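Local coordinates for protein 2-nitropropane dioxygenase (Streptomyces ansochromogenes, PDB 3BW2) that probably uses FMN and molecular oxygen to oxidise alkyl nitronates, splitting off their nitrogen as nitrite and nitrate, at residues Asp167-Gln172 with Val207-Val212; Leu278-Leu283 with Asp313-Ala318; Leu27-Cys32 with Gly59-Pro64; Ile217-Gln222 with Met327-Pro332. All coordinates share one frame; numbering follows the deposited sequence.

Contact 1: Asp167-Gln172 with Val207-Val212; sequences DAVIAQ and VDIPVV. With FMN (flavin mononucleotide), chain B.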
loop_
_atom_site.group_PDB
_atom_site.type_symbol
_atom_site.label_atom_id
_atom_site.label_comp_id
_atom_site.label_asym_id
_atom_site.label_seq_id
_atom_site.Cartn_x
_atom_site.Cartn_y
_atom_site.Cartn_z
ATOM N N ASP A 167 12.365 22.122 -0.858
ATOM C CA ASP A 167 11.085 22.821 -0.720
ATOM C C ASP A 167 9.899 21.897 -0.446
ATOM O O ASP A 167 8.932 22.294 0.196
ATOM C CB ASP A 167 10.791 23.640 -1.978
ATOM C CG ASP A 167 11.783 24.767 -2.182
ATOM O OD1 ASP A 167 11.740 25.740 -1.403
ATOM O OD2 ASP A 167 12.611 24.675 -3.110
ATOM N N ALA A 168 9.967 20.669 -0.940
ATOM C CA ALA A 168 8.873 19.729 -0.739
ATOM C C ALA A 168 9.373 18.313 -0.918
ATOM O O ALA A 168 10.379 18.077 -1.584
ATOM C CB ALA A 168 7.752 20.005 -1.730
ATOM N N VAL A 169 8.664 17.372 -0.310
ATOM C CA VAL A 169 9.036 15.975 -0.410
ATOM C C VAL A 169 7.941 15.229 -1.154
ATOM O O VAL A 169 6.752 15.509 -0.978
ATOM C CB VAL A 169 9.222 15.345 0.996
ATOM C CG1 VAL A 169 7.958 15.532 1.828
ATOM C CG2 VAL A 169 9.561 13.857 0.864
ATOM N N ILE A 170 8.346 14.298 -2.007
ATOM C CA ILE A 170 7.390 13.485 -2.743
ATOM C C ILE A 170 7.270 12.167 -1.986
ATOM O O ILE A 170 8.206 11.375 -1.968
ATOM C CB ILE A 170 7.879 13.175 -4.167
ATOM C CG1 ILE A 170 8.095 14.481 -4.944
ATOM C CG2 ILE A 170 6.865 12.284 -4.876
ATOM C CD1 ILE A 170 8.853 14.298 -6.252
ATOM N N ALA A 171 6.128 11.942 -1.346
ATOM C CA ALA A 171 5.912 10.703 -0.605
ATOM C C ALA A 171 5.414 9.667 -1.602
ATOM O O ALA A 171 4.246 9.671 -1.989
ATOM C CB ALA A 171 4.880 10.918 0.511
ATOM N N GLN A 172 6.317 8.791 -2.024
ATOM C CA GLN A 172 5.985 7.758 -2.994
ATOM C C GLN A 172 5.668 6.439 -2.296
ATOM O O GLN A 172 6.540 5.829 -1.674
ATOM C CB GLN A 172 7.150 7.567 -3.967
ATOM C CG GLN A 172 6.924 6.480 -5.008
ATOM C CD GLN A 172 8.224 6.011 -5.621
ATOM O OE1 GLN A 172 9.186 5.723 -4.902
ATOM N NE2 GLN A 172 8.265 5.921 -6.952
ATOM N N VAL A 207 7.557 15.824 8.927
ATOM C CA VAL A 207 8.160 17.044 8.395
ATOM C C VAL A 207 7.133 18.168 8.323
ATOM O O VAL A 207 5.931 17.926 8.449
ATOM C CB VAL A 207 8.745 16.819 6.976
ATOM C CG1 VAL A 207 9.735 15.659 6.999
ATOM C CG2 VAL A 207 7.623 16.561 5.980
ATOM N N ASP A 208 7.609 19.392 8.113
ATOM C CA ASP A 208 6.718 20.542 8.028
ATOM C C ASP A 208 6.617 21.115 6.619
ATOM O O ASP A 208 5.830 22.027 6.378
ATOM C CB ASP A 208 7.168 21.650 8.989
ATOM C CG ASP A 208 7.159 21.202 10.434
ATOM O OD1 ASP A 208 6.182 20.538 10.846
ATOM O OD2 ASP A 208 8.122 21.523 11.161
ATOM N N ILE A 209 7.410 20.587 5.694
ATOM C CA ILE A 209 7.375 21.067 4.319
ATOM C C ILE A 209 6.233 20.392 3.556
ATOM O O ILE A 209 5.740 19.344 3.974
ATOM C CB ILE A 209 8.707 20.792 3.603
ATOM C CG1 ILE A 209 9.062 19.310 3.700
ATOM C CG2 ILE A 209 9.812 21.641 4.222
ATOM C CD1 ILE A 209 10.234 18.914 2.815
ATOM N N PRO A 210 5.789 20.998 2.437
ATOM C CA PRO A 210 4.701 20.468 1.605
ATOM C C PRO A 210 4.987 19.052 1.125
ATOM O O PRO A 210 6.139 18.697 0.866
ATOM C CB PRO A 210 4.641 21.456 0.445
ATOM C CG PRO A 210 5.097 22.735 1.068
ATOM C CD PRO A 210 6.270 22.284 1.899
ATOM N N VAL A 211 3.934 18.248 0.996
ATOM C CA VAL A 211 4.079 16.868 0.555
ATOM C C VAL A 211 3.317 16.592 -0.734
ATOM O O VAL A 211 2.147 16.960 -0.868
ATOM C CB VAL A 211 3.561 15.879 1.627
ATOM C CG1 VAL A 211 3.673 14.441 1.115
ATOM C CG2 VAL A 211 4.343 16.060 2.924
ATOM N N VAL A 212 3.988 15.945 -1.679
ATOM C CA VAL A 212 3.375 15.570 -2.943
ATOM C C VAL A 212 3.200 14.057 -2.858
ATOM O O VAL A 212 4.174 13.323 -2.724
ATOM C CB VAL A 212 4.280 15.935 -4.140
ATOM C CG1 VAL A 212 3.658 15.446 -5.442
ATOM C CG2 VAL A 212 4.474 17.452 -4.192
HETATM N N1 FMN B . 10.270 8.901 -11.110
HETATM C C2 FMN B . 11.407 9.722 -11.208
HETATM O O2 FMN B . 11.708 10.468 -10.281
HETATM N N3 FMN B . 12.192 9.707 -12.349
HETATM C C4 FMN B . 11.908 8.906 -13.443
HETATM O O4 FMN B . 12.641 8.933 -14.449
HETATM C C4A FMN B . 10.755 8.078 -13.372
HETATM N N5 FMN B . 10.393 7.266 -14.445
HETATM C C5A FMN B . 9.248 6.468 -14.410
HETATM C C6 FMN B . 8.910 5.676 -15.538
HETATM C C7 FMN B . 7.740 4.840 -15.567
HETATM C C7M FMN B . 7.099 4.726 -16.971
HETATM C C8 FMN B . 6.916 4.897 -14.383
HETATM C C8M FMN B . 5.399 4.708 -14.415
HETATM C C9 FMN B . 7.256 5.670 -13.227
HETATM C C9A FMN B . 8.426 6.466 -13.238
HETATM N N10 FMN B . 8.795 7.271 -12.127
HETATM C C10 FMN B . 9.944 8.087 -12.187
HETATM C "C1'" FMN B . 8.049 7.152 -10.795
HETATM C "C2'" FMN B . 7.053 8.336 -10.712
HETATM O "O2'" FMN B . 7.748 9.484 -10.249
HETATM C "C3'" FMN B . 5.889 8.076 -9.696
HETATM O "O3'" FMN B . 6.506 7.816 -8.435
HETATM C "C4'" FMN B . 4.986 6.882 -10.051
HETATM O "O4'" FMN B . 4.653 6.985 -11.436
HETATM C "C5'" FMN B . 3.687 6.898 -9.192
HETATM O "O5'" FMN B . 2.809 5.781 -9.509
HETATM P P FMN B . 1.655 5.721 -10.666
HETATM O O1P FMN B . 1.425 7.172 -10.410
HETATM O O2P FMN B . 1.137 4.622 -9.756
HETATM O O3P FMN B . 2.801 5.374 -11.597
#
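In the FMN-binding TIM barrel two adjacent parallel strands pair here, V169 standing beside V211 and I170 beside V212. Three backbone bonds join them: V169 N gives to P210 O (3.1 Å), V169 O takes V212 N (2.9 Å), and A171 N reaches V212 O (2.8 Å, bent to 136° at the hydrogen). P210 has no N-H to offer, and its CD instead lies 3.2 Å from D167 O. The link between the strands is a beta-alpha-beta crossover through helix 196-206, and V169 and V211 both send their side chains out to that helix, where V203 touches the two of them. V169 CG1 sits between its own backbone N and carbonyl carbon (chi1 56°), which sets it 3.8 Å from V211 CG2, while I209 CD1 closes over V169 CB. A171 CB meets V211 CG1 on the same side. I170 and V212 turn to the other side, into the barrel, with I170 CG1 4.2 Å from V212 CB and the I170 side chain close to Q235 of the cofactor site. The extended side chain of Q172 brings NE2 to within 3.0 Å of FMN O3' in a hydrogen bond, and G181 N and H179 O hold the same amide.

Contact 2: Leu278-Leu283 with Asp313-Ala318; sequences LVNRFL and DAQGMA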
loop_
_atom_site.group_PDB
_atom_site.type_symbol
_atom_site.label_atom_id
_atom_site.label_comp_id
_atom_site.label_asym_id
_atom_site.label_seq_id
_atom_site.Cartn_x
_atom_site.Cartn_y
_atom_site.Cartn_z
ATOM N N LEU A 278 4.553 -4.634 -14.780
ATOM C CA LEU A 278 3.499 -5.620 -15.001
ATOM C C LEU A 278 4.252 -6.946 -15.074
ATOM O O LEU A 278 5.336 -7.013 -15.657
ATOM C CB LEU A 278 2.778 -5.366 -16.328
ATOM C CG LEU A 278 1.958 -4.083 -16.468
ATOM C CD1 LEU A 278 1.481 -3.943 -17.899
ATOM C CD2 LEU A 278 0.767 -4.124 -15.524
ATOM N N VAL A 279 3.702 -7.994 -14.473
ATOM C CA VAL A 279 4.369 -9.288 -14.496
ATOM C C VAL A 279 4.360 -9.853 -15.914
ATOM O O VAL A 279 3.312 -9.972 -16.535
ATOM C CB VAL A 279 3.677 -10.288 -13.538
ATOM C CG1 VAL A 279 4.348 -11.656 -13.624
ATOM C CG2 VAL A 279 3.738 -9.758 -12.107
ATOM N N ASN A 280 5.539 -10.169 -16.433
ATOM C CA ASN A 280 5.648 -10.737 -17.763
ATOM C C ASN A 280 6.698 -11.837 -17.724
ATOM O O ASN A 280 7.231 -12.149 -16.656
ATOM C CB ASN A 280 6.010 -9.657 -18.801
ATOM C CG ASN A 280 7.329 -8.967 -18.502
ATOM O OD1 ASN A 280 8.053 -9.354 -17.585
ATOM N ND2 ASN A 280 7.653 -7.939 -19.291
ATOM N N ARG A 281 6.993 -12.426 -18.879
ATOM C CA ARG A 281 7.964 -13.513 -18.958
ATOM C C ARG A 281 9.312 -13.190 -18.322
ATOM O O ARG A 281 9.808 -13.941 -17.479
ATOM C CB ARG A 281 8.183 -13.920 -20.421
ATOM C CG ARG A 281 9.110 -15.120 -20.596
ATOM C CD ARG A 281 9.423 -15.380 -22.064
ATOM N NE ARG A 281 10.161 -14.272 -22.669
ATOM C CZ ARG A 281 11.405 -13.928 -22.346
ATOM N NH1 ARG A 281 12.070 -14.603 -21.415
ATOM N NH2 ARG A 281 11.989 -12.906 -22.956
ATOM N N PHE A 282 9.912 -12.078 -18.736
ATOM C CA PHE A 282 11.216 -11.678 -18.215
ATOM C C PHE A 282 11.191 -11.586 -16.691
ATOM O O PHE A 282 12.097 -12.069 -16.015
ATOM C CB PHE A 282 11.624 -10.321 -18.806
ATOM C CG PHE A 282 13.096 -10.022 -18.689
ATOM C CD1 PHE A 282 13.942 -10.200 -19.778
ATOM C CD2 PHE A 282 13.638 -9.576 -17.487
ATOM C CE1 PHE A 282 15.306 -9.939 -19.669
ATOM C CE2 PHE A 282 14.998 -9.314 -17.369
ATOM C CZ PHE A 282 15.834 -9.495 -18.461
ATOM N N LEU A 283 10.148 -10.972 -16.149
ATOM C CA LEU A 283 10.044 -10.819 -14.703
ATOM C C LEU A 283 9.908 -12.177 -14.017
ATOM O O LEU A 283 10.609 -12.458 -13.044
ATOM C CB LEU A 283 8.862 -9.909 -14.350
ATOM C CG LEU A 283 8.834 -9.320 -12.934
ATOM C CD1 LEU A 283 7.936 -8.088 -12.909
ATOM C CD2 LEU A 283 8.357 -10.373 -11.934
ATOM N N ASP A 313 7.554 -7.041 -28.525
ATOM C CA ASP A 313 7.362 -8.125 -27.562
ATOM C C ASP A 313 7.321 -7.618 -26.121
ATOM O O ASP A 313 8.358 -7.431 -25.484
ATOM C CB ASP A 313 8.476 -9.164 -27.731
ATOM C CG ASP A 313 8.435 -10.251 -26.670
ATOM O OD1 ASP A 313 7.369 -10.456 -26.047
ATOM O OD2 ASP A 313 9.477 -10.908 -26.468
ATOM N N ALA A 314 6.109 -7.410 -25.616
ATOM C CA ALA A 314 5.907 -6.909 -24.262
ATOM C C ALA A 314 6.441 -7.834 -23.168
ATOM O O ALA A 314 6.657 -7.396 -22.041
ATOM C CB ALA A 314 4.413 -6.636 -24.030
ATOM N N GLN A 315 6.660 -9.105 -23.492
ATOM C CA GLN A 315 7.154 -10.058 -22.499
ATOM C C GLN A 315 8.628 -9.861 -22.146
ATOM O O GLN A 315 9.114 -10.425 -21.164
ATOM C CB GLN A 315 6.950 -11.496 -22.982
ATOM C CG GLN A 315 5.506 -11.901 -23.238
ATOM C CD GLN A 315 4.633 -11.827 -21.997
ATOM O OE1 GLN A 315 5.103 -12.011 -20.876
ATOM N NE2 GLN A 315 3.348 -11.573 -22.198
ATOM N N GLY A 316 9.339 -9.066 -22.941
ATOM C CA GLY A 316 10.749 -8.831 -22.671
ATOM C C GLY A 316 11.031 -7.379 -22.344
ATOM O O GLY A 316 12.182 -6.944 -22.303
ATOM N N MET A 317 9.969 -6.623 -22.098
ATOM C CA MET A 317 10.100 -5.208 -21.786
ATOM C C MET A 317 9.870 -4.897 -20.312
ATOM O O MET A 317 9.230 -5.671 -19.593
ATOM C CB MET A 317 9.106 -4.405 -22.627
ATOM C CG MET A 317 9.364 -4.464 -24.122
ATOM S SD MET A 317 8.018 -3.730 -25.054
ATOM C CE MET A 317 8.128 -2.038 -24.516
ATOM N N ALA A 318 10.402 -3.758 -19.874
ATOM C CA ALA A 318 10.224 -3.302 -18.500
ATOM C C ALA A 318 8.916 -2.515 -18.488
ATOM O O ALA A 318 8.905 -1.301 -18.672
ATOM C CB ALA A 318 11.390 -2.404 -18.081
HETATM O O HOH W 1 9.188 -13.193 -24.997
#
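N280 lays its carboxamide across the backbone turn from A314 to M317 and spends both ends of the group. ND2 donates to A314 O (3.0 Å) and to M317 O (2.8 Å), the second oxygen lying in the amide plane. The oxygen OD1 turns back to accept from L283 N at 3.0 Å, making N280 the N-cap of helix 281-286. With CG between the backbone N and the carbonyl carbon (chi1 60°), one side chain can cap its own helix and grip the opposite loop together. The other two N-H groups at the start of this helix are taken by Q315. Its side chain folds back at chi2 (-61°) and brings OE1 to R281 N at 2.8 Å, with Q315 CB against R281 CB, while Q315 O receives F282 N at 3.0 Å. All three leading N-H groups are thus paired, and the helix start would probably polarise these oxygens. R281 carries its guanidinium over so that one face covers Q315 O. A water at the guanidinium edge takes the NE hydrogen (2.7 Å from R281 NE) and donates to D313 OD2, while E92 and E285 form salt bridges with NH1. D313 OD1 also accepts from Q315 N, an Asx turn that shapes the loop. The loop follows helix 296-311, on which M317 packs at A308 and A309 and F282 at L304, and L278 closes strand 275-278 beside strand 264-267.

Contact 3: Leu27-Cys32 with Gly59-Pro64; sequences LAAAVC and GLTGRP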
loop_
_atom_site.group_PDB
_atom_site.type_symbol
_atom_site.label_atom_id
_atom_site.label_comp_id
_atom_site.label_asym_id
_atom_site.label_seq_id
_atom_site.Cartn_x
_atom_site.Cartn_y
_atom_site.Cartn_z
ATOM N N LEU A 27 4.212 15.908 -23.913
ATOM C CA LEU A 27 3.396 15.476 -22.779
ATOM C C LEU A 27 3.384 16.571 -21.715
ATOM O O LEU A 27 2.324 17.019 -21.280
ATOM C CB LEU A 27 3.936 14.173 -22.174
ATOM C CG LEU A 27 3.212 13.665 -20.914
ATOM C CD1 LEU A 27 1.707 13.561 -21.167
ATOM C CD2 LEU A 27 3.773 12.305 -20.518
ATOM N N ALA A 28 4.570 17.001 -21.301
ATOM C CA ALA A 28 4.689 18.034 -20.280
ATOM C C ALA A 28 3.912 19.291 -20.664
ATOM O O ALA A 28 3.202 19.870 -19.837
ATOM C CB ALA A 28 6.159 18.365 -20.046
ATOM N N ALA A 29 4.036 19.705 -21.921
ATOM C CA ALA A 29 3.334 20.894 -22.391
ATOM C C ALA A 29 1.818 20.763 -22.242
ATOM O O ALA A 29 1.159 21.676 -21.744
ATOM C CB ALA A 29 3.693 21.175 -23.841
ATOM N N ALA A 30 1.261 19.631 -22.668
ATOM C CA ALA A 30 -0.185 19.427 -22.570
ATOM C C ALA A 30 -0.637 19.500 -21.118
ATOM O O ALA A 30 -1.687 20.067 -20.812
ATOM C CB ALA A 30 -0.571 18.083 -23.177
ATOM N N VAL A 31 0.157 18.926 -20.221
ATOM C CA VAL A 31 -0.170 18.953 -18.803
ATOM C C VAL A 31 -0.109 20.406 -18.308
ATOM O O VAL A 31 -1.064 20.908 -17.708
ATOM C CB VAL A 31 0.809 18.063 -17.993
ATOM C CG1 VAL A 31 0.532 18.189 -16.503
ATOM C CG2 VAL A 31 0.658 16.610 -18.425
ATOM N N CYS A 32 1.006 21.081 -18.580
ATOM C CA CYS A 32 1.174 22.478 -18.176
ATOM C C CYS A 32 0.039 23.359 -18.688
ATOM O O CYS A 32 -0.536 24.144 -17.937
ATOM C CB CYS A 32 2.495 23.043 -18.712
ATOM S SG CYS A 32 3.978 22.279 -18.058
ATOM N N GLY A 59 9.310 26.312 -25.791
ATOM C CA GLY A 59 8.706 26.777 -27.024
ATOM C C GLY A 59 7.283 26.263 -27.141
ATOM O O GLY A 59 6.510 26.737 -27.973
ATOM N N LEU A 60 6.933 25.292 -26.300
ATOM C CA LEU A 60 5.589 24.723 -26.313
ATOM C C LEU A 60 4.699 25.354 -25.253
ATOM O O LEU A 60 3.491 25.469 -25.441
ATOM C CB LEU A 60 5.651 23.211 -26.103
ATOM C CG LEU A 60 6.397 22.466 -27.214
ATOM C CD1 LEU A 60 6.501 20.987 -26.875
ATOM C CD2 LEU A 60 5.665 22.666 -28.534
ATOM N N THR A 61 5.291 25.773 -24.139
ATOM C CA THR A 61 4.505 26.397 -23.079
ATOM C C THR A 61 5.317 27.399 -22.276
ATOM O O THR A 61 6.532 27.265 -22.137
ATOM C CB THR A 61 3.935 25.344 -22.103
ATOM O OG1 THR A 61 3.182 26.001 -21.075
ATOM C CG2 THR A 61 5.063 24.546 -21.459
ATOM N N GLY A 62 4.636 28.410 -21.754
ATOM C CA GLY A 62 5.307 29.415 -20.952
ATOM C C GLY A 62 4.999 29.177 -19.488
ATOM O O GLY A 62 5.429 29.933 -18.618
ATOM N N ARG A 63 4.254 28.109 -19.215
ATOM C CA ARG A 63 3.870 27.770 -17.850
ATOM C C ARG A 63 4.942 26.943 -17.137
ATOM O O ARG A 63 5.776 26.305 -17.780
ATOM C CB ARG A 63 2.530 27.035 -17.880
ATOM C CG ARG A 63 1.471 27.832 -18.640
ATOM C CD ARG A 63 0.100 27.189 -18.602
ATOM N NE ARG A 63 -0.881 27.997 -19.326
ATOM C CZ ARG A 63 -1.223 29.239 -18.991
ATOM N NH1 ARG A 63 -0.670 29.825 -17.938
ATOM N NH2 ARG A 63 -2.115 29.903 -19.716
ATOM N N PRO A 64 4.933 26.946 -15.792
ATOM C CA PRO A 64 5.915 26.199 -14.994
ATOM C C PRO A 64 5.938 24.701 -15.272
ATOM O O PRO A 64 4.895 24.075 -15.479
ATOM C CB PRO A 64 5.500 26.502 -13.553
ATOM C CG PRO A 64 4.799 27.828 -13.662
ATOM C CD PRO A 64 3.989 27.658 -14.915
#
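The sulphur of C32 is set between two backbone carbonyl oxygens, one from each segment: SG lies 3.1 Å from A28 O in its own helix and 3.3 Å from P64 O across the contact. Its placement follows from chi1 (-65°), which puts SG beside the backbone N and anti to the carbonyl carbon. One helical turn back, A29 CB meets L60 CB at 3.6 Å, with L60 CD1 alongside. T61 fills the space between these two points. Its methyl CG2 rests against A29 CA and against C32 CB (4.0 Å), while OG1, anti to the backbone N (chi1 179°), accepts from R63 N at 3.0 Å. That bond makes an ST turn, which bends the chain after helix 47-60, and E33 of the opposing helix holds the same hydroxyl. An alanine in place of T61 would probably leave R63 N and E33 without the hydroxyl they share and open a gap beside A29 and C32. Farther on, the extended chain of R63 passes the carbonyl end of the helix, its CD 3.2 Å from C32 O, and NE makes a long, weak ion pair with E33. The segment 27-32 belongs to helix 25-33, whose A28 and V31 lie on Q15 of strand 13-15 and whose L27 and A30 touch A333 of helix 333-350. Segment 59-64 leads from helix 47-60, which also offers L57 to A28 and A29, towards strand 65-70.

Contact 4: Ile217-Gln222 with Met327-Pro332; sequences IMRGGQ and MARELP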
loop_
_atom_site.group_PDB
_atom_site.type_symbol
_atom_site.label_atom_id
_atom_site.label_comp_id
_atom_site.label_asym_id
_atom_site.label_seq_id
_atom_site.Cartn_x
_atom_site.Cartn_y
_atom_site.Cartn_z
ATOM N N ILE A 217 -2.382 6.643 -8.055
ATOM C CA ILE A 217 -3.428 7.651 -8.252
ATOM C C ILE A 217 -3.890 7.726 -9.718
ATOM O O ILE A 217 -3.158 8.190 -10.590
ATOM C CB ILE A 217 -2.935 9.037 -7.765
ATOM C CG1 ILE A 217 -2.516 8.935 -6.291
ATOM C CG2 ILE A 217 -4.038 10.080 -7.920
ATOM C CD1 ILE A 217 -1.950 10.212 -5.713
ATOM N N MET A 218 -5.118 7.274 -9.972
ATOM C CA MET A 218 -5.675 7.239 -11.323
ATOM C C MET A 218 -6.964 8.034 -11.489
ATOM O O MET A 218 -7.409 8.267 -12.611
ATOM C CB MET A 218 -5.973 5.789 -11.722
ATOM C CG MET A 218 -4.801 4.829 -11.585
ATOM S SD MET A 218 -3.437 5.307 -12.642
ATOM C CE MET A 218 -4.057 4.801 -14.264
ATOM N N ARG A 219 -7.563 8.436 -10.374
ATOM C CA ARG A 219 -8.832 9.158 -10.402
ATOM C C ARG A 219 -8.815 10.416 -9.547
ATOM O O ARG A 219 -8.070 10.507 -8.567
ATOM C CB ARG A 219 -9.951 8.236 -9.902
ATOM C CG ARG A 219 -10.134 6.960 -10.722
ATOM C CD ARG A 219 -11.036 7.205 -11.925
ATOM N NE ARG A 219 -11.341 5.969 -12.646
ATOM C CZ ARG A 219 -10.592 5.461 -13.619
ATOM N NH1 ARG A 219 -9.483 6.079 -14.005
ATOM N NH2 ARG A 219 -10.953 4.329 -14.209
ATOM N N GLY A 220 -9.655 11.379 -9.914
ATOM C CA GLY A 220 -9.729 12.618 -9.162
ATOM C C GLY A 220 -10.114 12.404 -7.710
ATOM O O GLY A 220 -9.717 13.180 -6.840
ATOM N N GLY A 221 -10.891 11.359 -7.438
ATOM C CA GLY A 221 -11.294 11.088 -6.065
ATOM C C GLY A 221 -10.108 10.709 -5.193
ATOM O O GLY A 221 -10.091 10.972 -3.988
ATOM N N GLN A 222 -9.116 10.067 -5.803
ATOM C CA GLN A 222 -7.918 9.671 -5.084
ATOM C C GLN A 222 -7.071 10.914 -4.838
ATOM O O GLN A 222 -6.332 10.985 -3.858
ATOM C CB GLN A 222 -7.136 8.633 -5.891
ATOM C CG GLN A 222 -7.818 7.278 -5.939
ATOM C CD GLN A 222 -7.175 6.341 -6.934
ATOM O OE1 GLN A 222 -7.220 6.580 -8.138
ATOM N NE2 GLN A 222 -6.568 5.270 -6.437
ATOM N N MET A 327 -6.881 0.964 -14.523
ATOM C CA MET A 327 -7.773 2.120 -14.625
ATOM C C MET A 327 -7.233 3.174 -15.596
ATOM O O MET A 327 -7.757 4.286 -15.675
ATOM C CB MET A 327 -7.966 2.768 -13.250
ATOM C CG MET A 327 -8.399 1.810 -12.152
ATOM S SD MET A 327 -8.571 2.613 -10.525
ATOM C CE MET A 327 -10.261 3.143 -10.616
ATOM N N ALA A 328 -6.182 2.828 -16.333
ATOM C CA ALA A 328 -5.587 3.763 -17.281
ATOM C C ALA A 328 -6.581 4.168 -18.366
ATOM O O ALA A 328 -7.368 3.349 -18.842
ATOM C CB ALA A 328 -4.347 3.150 -17.911
ATOM N N ARG A 329 -6.539 5.438 -18.755
ATOM C CA ARG A 329 -7.435 5.951 -19.784
ATOM C C ARG A 329 -6.627 6.522 -20.955
ATOM O O ARG A 329 -5.698 7.300 -20.758
ATOM C CB ARG A 329 -8.363 7.009 -19.171
ATOM C CG ARG A 329 -9.352 6.415 -18.168
ATOM C CD ARG A 329 -10.287 7.448 -17.543
ATOM N NE ARG A 329 -9.664 8.175 -16.439
ATOM C CZ ARG A 329 -10.338 8.918 -15.565
ATOM N NH1 ARG A 329 -11.658 9.029 -15.670
ATOM N NH2 ARG A 329 -9.697 9.535 -14.575
ATOM N N GLU A 330 -6.981 6.113 -22.171
ATOM C CA GLU A 330 -6.281 6.553 -23.374
ATOM C C GLU A 330 -6.943 7.740 -24.060
ATOM O O GLU A 330 -7.936 7.589 -24.767
ATOM C CB GLU A 330 -6.176 5.400 -24.374
ATOM C CG GLU A 330 -5.480 4.161 -23.839
ATOM C CD GLU A 330 -5.557 2.995 -24.810
ATOM O OE1 GLU A 330 -6.686 2.593 -25.169
ATOM O OE2 GLU A 330 -4.494 2.481 -25.214
ATOM N N LEU A 331 -6.372 8.919 -23.860
ATOM C CA LEU A 331 -6.887 10.144 -24.454
ATOM C C LEU A 331 -5.803 11.197 -24.324
ATOM O O LEU A 331 -4.764 10.932 -23.726
ATOM C CB LEU A 331 -8.156 10.589 -23.717
ATOM C CG LEU A 331 -8.204 10.412 -22.197
ATOM C CD1 LEU A 331 -7.026 11.082 -21.540
ATOM C CD2 LEU A 331 -9.502 10.998 -21.673
ATOM N N PRO A 332 -6.017 12.399 -24.889
ATOM C CA PRO A 332 -4.995 13.449 -24.784
ATOM C C PRO A 332 -4.748 13.782 -23.314
ATOM O O PRO A 332 -5.683 13.790 -22.509
ATOM C CB PRO A 332 -5.618 14.621 -25.541
ATOM C CG PRO A 332 -6.488 13.935 -26.566
ATOM C CD PRO A 332 -7.129 12.832 -25.758
HETATM O O HOH W 2 -6.899 7.506 -15.464
#
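The guanidinium of R219 is held between M327 and R329, one on each face. M327, extended to its sulphur and then bent at chi3 (89°), puts CE 3.4 Å above the R219 plane, offset to the rim, with CB over the same face. Over the opposite face comes the R329 guanidinium, tilted so that the two planes stand 42° apart. R219 NH1 and R329 NE, both donors, are 3.2 Å apart, a crowding of like charges probably eased by acids: E205 of the second subunit bridges to R219 NE, and E343 to R329 NH1. R219 NH1 donates in its own plane onto a lone pair of M327 O at 3.0 Å; the bend at chi2 brings it there. An alanine in place of R219 would probably leave E205 of the second subunit without its arginine, take the guanidinium bond from M327 O and open a gap between M327 and R329. This is the turn after barrel strand 211-214, just past the FMN-binding G216, with R219 as N-cap of helix 220-228. Q222 OE1 steadies the turn, accepting from M218 N and from R219 N, each at 2.9 Å. M218 is doubly bent, at chi2 and chi3, and curls CE against A328 CA (3.5 Å), while its CB meets M327 CB at 3.9 Å. M218 O takes a weak bond from R329 NH2, and a water that accepts from R329 NE (3.0 Å) lies beside that oxygen.

In the fold
From the N terminus, contact 3 closes first: it brings the end of helix 47-60 and the turn after it back to helix 25-33, with strand 38-41 in the loop between. Contact 1 follows, joining strands 168-172 and 211-214 around helix 196-206. Just beyond strand 211-214 the longest loop opens at 217-222, and contact 4 closes it after 104 intervening residues, ahead of helix 333-350. Contact 2 falls wholly within that span, tying the start of helix 281-286 to the loop after helix 296-311; no loops cross. Contacts 1 and 2 lie on opposite sides of the chain's centre, their centres about 33 Å apart, whereas the nearest atoms of contacts 3 and 4 are about 6 Å apart.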